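Local coordinates for parahox neighbor (Phaeodactylum tricornutum CCAP 1055/1, PDB 5Z5M), which probably carries out the last two steps of urate degradation, hydrolysing 5-hydroxyisourate and decarboxylating the product, OHCU, stereoselectively to (S)-allantoin, at residues L115-L129 and A142-F155. Residues are numbered along the deposited sequence; the frame is centred on the assembly and turned at random.
Sequences LNGAYRDQCGFPFIL and ALGGRVQHTPEQEF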
# COMPACT_ATOMS: atom_id res chain seq x y z
N LEU A 115 19.87 -6.70 -32.09
CA LEU A 115 18.54 -6.91 -31.53
C LEU A 115 17.44 -6.49 -32.49
O LEU A 115 16.43 -7.18 -32.64
CB LEU A 115 18.39 -6.14 -30.22
CG LEU A 115 19.20 -6.63 -29.02
CD1 LEU A 115 19.05 -5.68 -27.84
CD2 LEU A 115 18.81 -8.05 -28.63
N ASN A 116 17.62 -5.34 -33.14
CA ASN A 116 16.59 -4.78 -34.01
C ASN A 116 16.41 -5.65 -35.24
O ASN A 116 15.29 -5.84 -35.73
CB ASN A 116 16.95 -3.34 -34.39
CG ASN A 116 15.83 -2.64 -35.13
OD1 ASN A 116 14.73 -2.48 -34.60
ND2 ASN A 116 16.10 -2.20 -36.35
N GLY A 117 17.52 -6.19 -35.74
CA GLY A 117 17.48 -7.14 -36.83
C GLY A 117 16.75 -8.41 -36.43
O GLY A 117 15.85 -8.86 -37.14
N ALA A 118 17.13 -8.98 -35.29
CA ALA A 118 16.49 -10.19 -34.79
C ALA A 118 14.98 -10.00 -34.61
O ALA A 118 14.19 -10.81 -35.09
CB ALA A 118 17.12 -10.62 -33.47
N TYR A 119 14.60 -8.92 -33.94
CA TYR A 119 13.18 -8.63 -33.68
C TYR A 119 12.34 -8.69 -34.95
O TYR A 119 11.33 -9.39 -35.00
CB TYR A 119 13.02 -7.26 -33.03
CG TYR A 119 11.60 -6.95 -32.59
CD1 TYR A 119 11.21 -7.14 -31.27
CD2 TYR A 119 10.66 -6.47 -33.49
CE1 TYR A 119 9.93 -6.85 -30.85
CE2 TYR A 119 9.36 -6.18 -33.08
CZ TYR A 119 9.00 -6.38 -31.76
OH TYR A 119 7.72 -6.10 -31.34
N ARG A 120 12.76 -7.95 -35.97
CA ARG A 120 11.98 -7.89 -37.20
C ARG A 120 11.95 -9.24 -37.90
O ARG A 120 10.94 -9.62 -38.49
CB ARG A 120 12.54 -6.82 -38.14
CG ARG A 120 11.88 -6.83 -39.50
CD ARG A 120 11.49 -5.44 -39.96
NE ARG A 120 10.41 -5.49 -40.94
CZ ARG A 120 9.90 -4.43 -41.55
NH1 ARG A 120 10.38 -3.22 -41.28
NH2 ARG A 120 8.92 -4.58 -42.42
N ASP A 121 13.06 -9.97 -37.81
CA ASP A 121 13.16 -11.31 -38.39
C ASP A 121 12.09 -12.24 -37.85
O ASP A 121 11.42 -12.95 -38.60
CB ASP A 121 14.54 -11.93 -38.12
CG ASP A 121 15.66 -11.24 -38.87
OD1 ASP A 121 15.36 -10.52 -39.85
OD2 ASP A 121 16.83 -11.41 -38.48
N GLN A 122 11.93 -12.25 -36.53
CA GLN A 122 11.08 -13.24 -35.90
C GLN A 122 9.63 -12.78 -35.79
O GLN A 122 8.73 -13.60 -35.66
CB GLN A 122 11.63 -13.59 -34.51
CG GLN A 122 11.81 -12.40 -33.58
CD GLN A 122 12.73 -12.71 -32.41
OE1 GLN A 122 13.76 -13.37 -32.56
NE2 GLN A 122 12.37 -12.23 -31.23
N CYS A 123 9.40 -11.47 -35.87
CA CYS A 123 8.05 -10.92 -35.70
C CYS A 123 7.30 -10.62 -37.00
O CYS A 123 6.08 -10.69 -37.05
CB CYS A 123 8.11 -9.64 -34.85
SG CYS A 123 8.31 -9.95 -33.10
N GLY A 124 8.04 -10.27 -38.05
CA GLY A 124 7.42 -9.95 -39.32
C GLY A 124 7.02 -8.49 -39.44
O GLY A 124 6.46 -8.07 -40.45
N PHE A 125 7.30 -7.73 -38.39
CA PHE A 125 7.06 -6.28 -38.39
C PHE A 125 8.17 -5.60 -37.58
O PHE A 125 8.84 -6.25 -36.78
CB PHE A 125 5.67 -5.96 -37.82
CG PHE A 125 5.36 -6.65 -36.52
CD1 PHE A 125 4.68 -7.86 -36.51
CD2 PHE A 125 5.75 -6.09 -35.31
CE1 PHE A 125 4.40 -8.50 -35.32
CE2 PHE A 125 5.47 -6.73 -34.12
CZ PHE A 125 4.79 -7.94 -34.12
N PRO A 126 8.39 -4.30 -37.81
CA PRO A 126 9.50 -3.62 -37.14
C PRO A 126 9.28 -3.38 -35.65
O PRO A 126 8.14 -3.38 -35.17
CB PRO A 126 9.61 -2.29 -37.89
CG PRO A 126 8.28 -2.07 -38.51
CD PRO A 126 7.76 -3.44 -38.83
N PHE A 127 10.37 -3.18 -34.92
CA PHE A 127 10.30 -2.84 -33.51
C PHE A 127 9.75 -1.43 -33.37
O PHE A 127 10.32 -0.47 -33.90
CB PHE A 127 11.67 -2.95 -32.85
CG PHE A 127 11.70 -2.54 -31.41
CD1 PHE A 127 11.25 -3.39 -30.42
CD2 PHE A 127 12.18 -1.30 -31.04
CE1 PHE A 127 11.28 -3.02 -29.08
CE2 PHE A 127 12.22 -0.91 -29.71
CZ PHE A 127 11.76 -1.78 -28.73
N ILE A 128 8.64 -1.30 -32.65
CA ILE A 128 8.00 -0.02 -32.45
C ILE A 128 7.97 0.33 -30.97
O ILE A 128 7.62 -0.50 -30.13
CB ILE A 128 6.56 -0.03 -33.02
CG1 ILE A 128 6.60 -0.39 -34.51
CG2 ILE A 128 5.88 1.33 -32.82
CD1 ILE A 128 5.23 -0.62 -35.12
N LEU A 129 8.37 1.56 -30.64
CA LEU A 129 8.40 2.02 -29.26
C LEU A 129 7.94 3.47 -29.15
O LEU A 129 8.54 4.37 -29.75
CB LEU A 129 9.81 1.87 -28.68
CG LEU A 129 9.95 2.25 -27.21
CD1 LEU A 129 9.09 1.34 -26.33
CD2 LEU A 129 11.40 2.20 -26.76
N ALA A 142 14.05 -2.09 -23.74
CA ALA A 142 12.82 -2.51 -24.39
C ALA A 142 13.10 -3.57 -25.45
O ALA A 142 12.47 -4.62 -25.48
CB ALA A 142 12.10 -1.31 -25.01
N LEU A 143 14.07 -3.28 -26.32
CA LEU A 143 14.48 -4.23 -27.35
C LEU A 143 15.00 -5.52 -26.74
O LEU A 143 14.65 -6.61 -27.20
CB LEU A 143 15.56 -3.61 -28.24
CG LEU A 143 15.20 -3.37 -29.71
CD1 LEU A 143 16.36 -2.74 -30.45
CD2 LEU A 143 14.77 -4.67 -30.38
N GLY A 144 15.82 -5.39 -25.71
CA GLY A 144 16.41 -6.55 -25.07
C GLY A 144 15.37 -7.48 -24.48
O GLY A 144 15.53 -8.70 -24.51
N GLY A 145 14.30 -6.90 -23.95
CA GLY A 145 13.25 -7.69 -23.33
C GLY A 145 12.28 -8.26 -24.35
O GLY A 145 11.98 -9.45 -24.35
N ARG A 146 11.78 -7.40 -25.24
CA ARG A 146 10.71 -7.79 -26.15
C ARG A 146 11.19 -8.73 -27.26
O ARG A 146 10.38 -9.39 -27.92
CB ARG A 146 10.06 -6.53 -26.74
CG ARG A 146 9.16 -5.82 -25.73
CD ARG A 146 8.76 -4.41 -26.17
NE ARG A 146 8.19 -4.38 -27.51
CZ ARG A 146 7.93 -3.26 -28.18
NH1 ARG A 146 8.18 -2.08 -27.63
NH2 ARG A 146 7.43 -3.32 -29.41
N VAL A 147 12.50 -8.84 -27.46
CA VAL A 147 12.99 -9.78 -28.46
C VAL A 147 12.84 -11.21 -27.93
O VAL A 147 12.89 -12.17 -28.70
CB VAL A 147 14.46 -9.49 -28.83
CG1 VAL A 147 15.39 -9.87 -27.69
CG2 VAL A 147 14.84 -10.21 -30.11
N GLN A 148 12.60 -11.35 -26.63
CA GLN A 148 12.40 -12.66 -26.02
C GLN A 148 10.93 -13.11 -26.04
O GLN A 148 10.60 -14.23 -25.64
CB GLN A 148 12.91 -12.66 -24.57
CG GLN A 148 14.35 -12.18 -24.42
CD GLN A 148 14.81 -12.18 -22.97
OE1 GLN A 148 14.61 -13.15 -22.24
NE2 GLN A 148 15.41 -11.07 -22.55
N HIS A 149 10.05 -12.24 -26.51
CA HIS A 149 8.62 -12.54 -26.55
C HIS A 149 8.20 -13.27 -27.82
O HIS A 149 8.90 -13.23 -28.83
CB HIS A 149 7.80 -11.26 -26.40
CG HIS A 149 7.98 -10.57 -25.09
ND1 HIS A 149 7.48 -9.31 -24.83
CD2 HIS A 149 8.62 -10.96 -23.96
CE1 HIS A 149 7.80 -8.96 -23.60
NE2 HIS A 149 8.49 -9.94 -23.05
N THR A 150 7.04 -13.92 -27.76
CA THR A 150 6.43 -14.55 -28.93
C THR A 150 5.91 -13.49 -29.90
O THR A 150 5.62 -12.36 -29.50
CB THR A 150 5.27 -15.47 -28.51
OG1 THR A 150 4.17 -14.67 -28.04
CG2 THR A 150 5.71 -16.44 -27.42
N PRO A 151 5.77 -13.86 -31.19
CA PRO A 151 5.25 -12.88 -32.15
C PRO A 151 3.82 -12.43 -31.82
O PRO A 151 3.50 -11.27 -32.08
CB PRO A 151 5.30 -13.63 -33.48
CG PRO A 151 6.35 -14.67 -33.28
CD PRO A 151 6.22 -15.09 -31.85
N GLU A 152 3.00 -13.30 -31.25
CA GLU A 152 1.61 -12.93 -30.98
C GLU A 152 1.51 -11.98 -29.79
O GLU A 152 0.63 -11.13 -29.75
CB GLU A 152 0.74 -14.17 -30.73
CG GLU A 152 1.16 -15.05 -29.56
CD GLU A 152 2.14 -16.13 -29.97
OE1 GLU A 152 2.63 -16.09 -31.12
OE2 GLU A 152 2.42 -17.02 -29.14
N GLN A 153 2.42 -12.12 -28.82
CA GLN A 153 2.46 -11.16 -27.73
C GLN A 153 2.94 -9.82 -28.28
O GLN A 153 2.38 -8.78 -27.95
CB GLN A 153 3.38 -11.61 -26.59
CG GLN A 153 3.39 -10.59 -25.44
CD GLN A 153 4.29 -10.99 -24.29
OE1 GLN A 153 4.78 -12.12 -24.22
NE2 GLN A 153 4.52 -10.06 -23.37
N GLU A 154 3.97 -9.86 -29.11
CA GLU A 154 4.55 -8.63 -29.65
C GLU A 154 3.62 -7.92 -30.63
O GLU A 154 3.71 -6.71 -30.80
CB GLU A 154 5.89 -8.92 -30.32
CG GLU A 154 7.03 -8.93 -29.32
CD GLU A 154 7.00 -7.69 -28.42
OE1 GLU A 154 7.19 -6.57 -28.95
OE2 GLU A 154 6.79 -7.83 -27.20
N PHE A 155 2.74 -8.68 -31.29
CA PHE A 155 1.76 -8.09 -32.19
C PHE A 155 0.83 -7.17 -31.41
O PHE A 155 0.51 -6.07 -31.85
CB PHE A 155 0.98 -9.19 -32.92
CG PHE A 155 0.03 -8.67 -33.97
CD1 PHE A 155 0.50 -8.25 -35.20
CD2 PHE A 155 -1.33 -8.61 -33.72
CE1 PHE A 155 -0.37 -7.78 -36.17
CE2 PHE A 155 -2.21 -8.15 -34.68
CZ PHE A 155 -1.73 -7.73 -35.91
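Tyr119 and Arg146 meet at Glu154, the buried polar centre of this contact. Tyr119 OH donates a very short bond, 2.5 Å, to Glu154 OE1, which lies in the plane of the phenol ring at its edge. The same oxygen takes Arg146 NE in a salt bridge, NE to OE1 2.8 Å, while His149 ND1 donates to Glu154 OE2; with both oxygens engaged, the carboxylate can hardly turn. Bent at chi3 (52°), the arginine chain brings its guanidinium end-on to the loop, where NH1 and NH2 both grip Ile128 O, NH2 at 2.9 Å. Phe127 CE1 covers one guanidinium face, 3.5 Å from Arg146 CZ, the two planes 35° apart. A methionine in place of Arg146 would probably leave Glu154 without its countercharge and Ile128 O without both of these donors. At the helix end, Gln122 NE2 donates to Val147 O at 2.6 Å, in the plane of its own amide but with a bent N-H...O angle of 139°.

Apolar packing flanks this network. Leu143 CG sits squarely over the Phe127 face, 3.7 Å from the ring centroid, a CH-pi contact, while Ala142 CB meets the edge of that ring. The leucine's methyls reach on to Leu115 and Asn116; Val147 touches Leu115 CD2 with CG1 and Ala118 CB with CG2. Farther along, Cys123 SG lies against Glu154 CB, and Phe125 CE1 meets the edge of the Phe155 ring, CE1 to CD1 3.9 Å.

Within the all-helical OHCU decarboxylase part, the contact joins the C-terminal end of helix 106-123 and the loop after it to the last turns of helix 136-146, the start of helix 151-173 and the turn between them. Helix 65-73 packs on Phe125 and Phe155, and Ala254 of a second subunit on Ala142 and Arg146.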